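Local coordinates for carbohydrate-binding module family 14 protein (Pseudocercospora fuligena, PDB 4Z4A), which probably binds chitin as a fungal effector of the CBM14 family, an Avr4 ortholog, a type of effector recognised by the tomato Cf-4 receptor, at residues K42-P47 / W81-K86. Sequence-based numbering, arbitrary orientation.
Sequences KDCLYP and WNDNKK. With EDO (1,2-ethanediol), chain Q; EDO (1,2-ethanediol), chain N; EDO (1,2-ethanediol), chain K; EDO (1,2-ethanediol), chain R.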
loop_
_atom_site.group_PDB
_atom_site.type_symbol
_atom_site.label_atom_id
_atom_site.label_comp_id
_atom_site.label_asym_id
_atom_site.label_seq_id
_atom_site.Cartn_x
_atom_site.Cartn_y
_atom_site.Cartn_z
ATOM N N LYS B 42 -4.689 4.669 -1.663
ATOM C CA LYS B 42 -5.888 3.873 -1.407
ATOM C C LYS B 42 -6.538 3.304 -2.655
ATOM O O LYS B 42 -7.522 2.562 -2.544
ATOM C CB LYS B 42 -6.890 4.690 -0.616
ATOM C CG LYS B 42 -6.431 4.918 0.821
ATOM C CD LYS B 42 -7.415 5.818 1.541
ATOM C CE LYS B 42 -6.834 6.437 2.810
ATOM N NZ LYS B 42 -6.286 5.426 3.763
ATOM N N ASP B 43 -6.008 3.625 -3.835
ATOM C CA ASP B 43 -6.564 3.080 -5.047
ATOM C C ASP B 43 -6.241 1.608 -5.240
ATOM O O ASP B 43 -5.145 1.182 -4.879
ATOM C CB ASP B 43 -6.030 3.854 -6.246
ATOM C CG ASP B 43 -6.510 5.282 -6.325
ATOM O OD1 ASP B 43 -7.647 5.597 -5.866
ATOM O OD2 ASP B 43 -5.787 6.066 -6.948
ATOM N N CYS B 44 -7.172 0.868 -5.864
ATOM C CA CYS B 44 -6.895 -0.477 -6.357
ATOM C C CYS B 44 -6.603 -1.438 -5.193
ATOM O O CYS B 44 -5.867 -2.418 -5.328
ATOM C CB CYS B 44 -5.746 -0.431 -7.365
ATOM S SG CYS B 44 -6.085 0.686 -8.747
ATOM N N LEU B 45 -7.255 -1.150 -4.062
ATOM C CA LEU B 45 -7.255 -2.045 -2.909
ATOM C C LEU B 45 -8.661 -2.538 -2.646
ATOM O O LEU B 45 -9.618 -1.743 -2.626
ATOM C CB LEU B 45 -6.709 -1.323 -1.666
ATOM C CG LEU B 45 -5.266 -0.824 -1.707
ATOM C CD1 LEU B 45 -4.903 -0.016 -0.485
ATOM C CD2 LEU B 45 -4.352 -2.012 -1.834
ATOM N N TYR B 46 -8.772 -3.833 -2.340
ATOM C CA TYR B 46 -10.074 -4.504 -2.243
ATOM C C TYR B 46 -10.029 -5.539 -1.126
ATOM O O TYR B 46 -8.976 -6.051 -0.810
ATOM C CB TYR B 46 -10.370 -5.237 -3.564
ATOM C CG TYR B 46 -10.183 -4.404 -4.822
ATOM C CD1 TYR B 46 -8.929 -4.338 -5.449
ATOM C CD2 TYR B 46 -11.211 -3.647 -5.366
ATOM C CE1 TYR B 46 -8.731 -3.576 -6.585
ATOM C CE2 TYR B 46 -11.006 -2.872 -6.476
ATOM C CZ TYR B 46 -9.759 -2.850 -7.094
ATOM O OH TYR B 46 -9.533 -2.059 -8.202
ATOM N N PRO B 47 -11.184 -5.862 -0.545
ATOM C CA PRO B 47 -11.284 -6.982 0.355
ATOM C C PRO B 47 -10.981 -8.275 -0.404
ATOM O O PRO B 47 -11.169 -8.318 -1.625
ATOM C CB PRO B 47 -12.734 -6.964 0.828
ATOM C CG PRO B 47 -13.429 -5.924 0.055
ATOM C CD PRO B 47 -12.462 -5.175 -0.774
ATOM N N TRP B 81 -8.785 -6.857 7.722
ATOM C CA TRP B 81 -9.065 -5.773 6.764
ATOM C C TRP B 81 -10.165 -4.840 7.209
ATOM O O TRP B 81 -11.222 -5.283 7.699
ATOM C CB TRP B 81 -9.457 -6.360 5.443
ATOM C CG TRP B 81 -9.519 -5.339 4.323
ATOM C CD1 TRP B 81 -10.614 -5.003 3.602
ATOM C CD2 TRP B 81 -8.430 -4.560 3.795
ATOM N NE1 TRP B 81 -10.295 -4.065 2.647
ATOM C CE2 TRP B 81 -8.945 -3.805 2.723
ATOM C CE3 TRP B 81 -7.051 -4.492 4.075
ATOM C CZ2 TRP B 81 -8.146 -2.928 1.978
ATOM C CZ3 TRP B 81 -6.270 -3.635 3.335
ATOM C CH2 TRP B 81 -6.820 -2.871 2.291
ATOM N N ASN B 82 -9.910 -3.543 7.038
ATOM C CA ASN B 82 -10.877 -2.488 7.341
ATOM C C ASN B 82 -11.018 -1.733 6.019
ATOM O O ASN B 82 -10.187 -0.881 5.696
ATOM C CB ASN B 82 -10.373 -1.568 8.419
ATOM C CG ASN B 82 -11.225 -0.329 8.654
ATOM O OD1 ASN B 82 -12.189 -0.008 7.929
ATOM N ND2 ASN B 82 -10.809 0.463 9.611
ATOM N N ASP B 83 -12.048 -2.108 5.269
ATOM C CA ASP B 83 -12.261 -1.479 3.955
ATOM C C ASP B 83 -12.648 -0.017 3.969
ATOM O O ASP B 83 -12.484 0.664 2.915
ATOM C CB ASP B 83 -13.300 -2.275 3.183
ATOM C CG ASP B 83 -13.134 -2.134 1.671
ATOM O OD1 ASP B 83 -12.054 -2.398 1.108
ATOM O OD2 ASP B 83 -14.142 -1.730 1.056
ATOM N N ASN B 84 -13.138 0.496 5.083
ATOM C CA ASN B 84 -13.426 1.924 5.245
ATOM C C ASN B 84 -12.193 2.803 5.078
ATOM O O ASN B 84 -12.263 3.882 4.494
ATOM C CB ASN B 84 -14.071 2.228 6.591
ATOM C CG ASN B 84 -15.399 1.525 6.761
ATOM O OD1 ASN B 84 -15.664 0.868 7.788
ATOM N ND2 ASN B 84 -16.186 1.566 5.746
ATOM N N LYS B 85 -11.077 2.310 5.594
ATOM C CA LYS B 85 -9.794 3.023 5.574
ATOM C C LYS B 85 -8.810 2.386 4.648
ATOM O O LYS B 85 -7.657 2.872 4.548
ATOM C CB LYS B 85 -9.230 3.053 7.033
ATOM C CG LYS B 85 -9.902 4.104 7.868
ATOM C CD LYS B 85 -9.388 4.176 9.291
ATOM C CE LYS B 85 -10.114 5.225 10.106
ATOM N NZ LYS B 85 -9.579 5.300 11.496
ATOM N N LYS B 86 -9.197 1.287 3.998
ATOM C CA LYS B 86 -8.387 0.438 3.073
ATOM C C LYS B 86 -7.021 0.049 3.664
ATOM O O LYS B 86 -5.930 0.281 3.085
ATOM C CB LYS B 86 -8.173 1.170 1.740
ATOM C CG LYS B 86 -9.508 1.441 1.027
ATOM C CD LYS B 86 -10.013 0.179 0.365
ATOM C CE LYS B 86 -11.334 0.420 -0.392
ATOM N NZ LYS B 86 -11.844 -0.815 -1.043
HETATM C C1 EDO Q . -3.310 1.905 2.528
HETATM O O1 EDO Q . -2.819 2.624 1.388
HETATM C C2 EDO Q . -3.838 2.846 3.599
HETATM O O2 EDO Q . -5.060 3.431 3.192
HETATM C C1 EDO N . -6.822 6.334 7.268
HETATM O O1 EDO N . -7.606 6.225 6.056
HETATM C C2 EDO N . -5.650 5.384 7.111
HETATM O O2 EDO N . -4.755 5.820 6.062
HETATM C C1 EDO K . -10.742 3.905 -6.975
HETATM O O1 EDO K . -10.191 4.527 -5.825
HETATM C C2 EDO K . -9.723 2.923 -7.524
HETATM O O2 EDO K . -9.554 1.792 -6.701
HETATM C C1 EDO R . -16.981 -4.075 1.452
HETATM O O1 EDO R . -16.916 -2.646 1.385
HETATM C C2 EDO R . -16.180 -4.592 2.624
HETATM O O2 EDO R . -16.439 -5.990 2.779
#
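Two lysine-to-carbonyl hydrogen bonds and a tryptophan ring join the edge strand of the three-stranded antiparallel sheet, and the loop that leads into it, to the 80-82/87-89 hairpin and its turn, linking the two sheets of this chitin-binding fold at its surface. Strand 45-48 lies at one border of the larger sheet, where Y46 pairs with I56 of the neighbouring strand. L45 directs its CA-to-CB bond toward segment 81-86 and packs against W81 (CB to CZ2, 4.2 Å), while P47 meets the same indole (CB to CD1, 4.0 Å); the leucine side chain and the proline ring offer apolar surface to this broad ring, which also stacks with Y55. W81 NE1 donates to D83 OD1 (2.9 Å). D83 OD1 also forms a salt bridge with K86 NZ at 2.7 Å, and the ammonium in turn donates to L45 O, 2.9 Å away. Lysine suits this place because its long chain crosses the gap and one NZ can serve both acceptors. At the outer end K42 extends NZ to K85 O (3.0 Å), where two ethanediol molecules, probably from the crystallisation liquor, also accept from it. Across the segments, then, both polar links run from side chain to main-chain carbonyl, so strand edge and preceding loop are joined to the turn without sheet pairing, and the D83 carboxylate balances the charge of K86 and also accepts the W81 indole hydrogen bond.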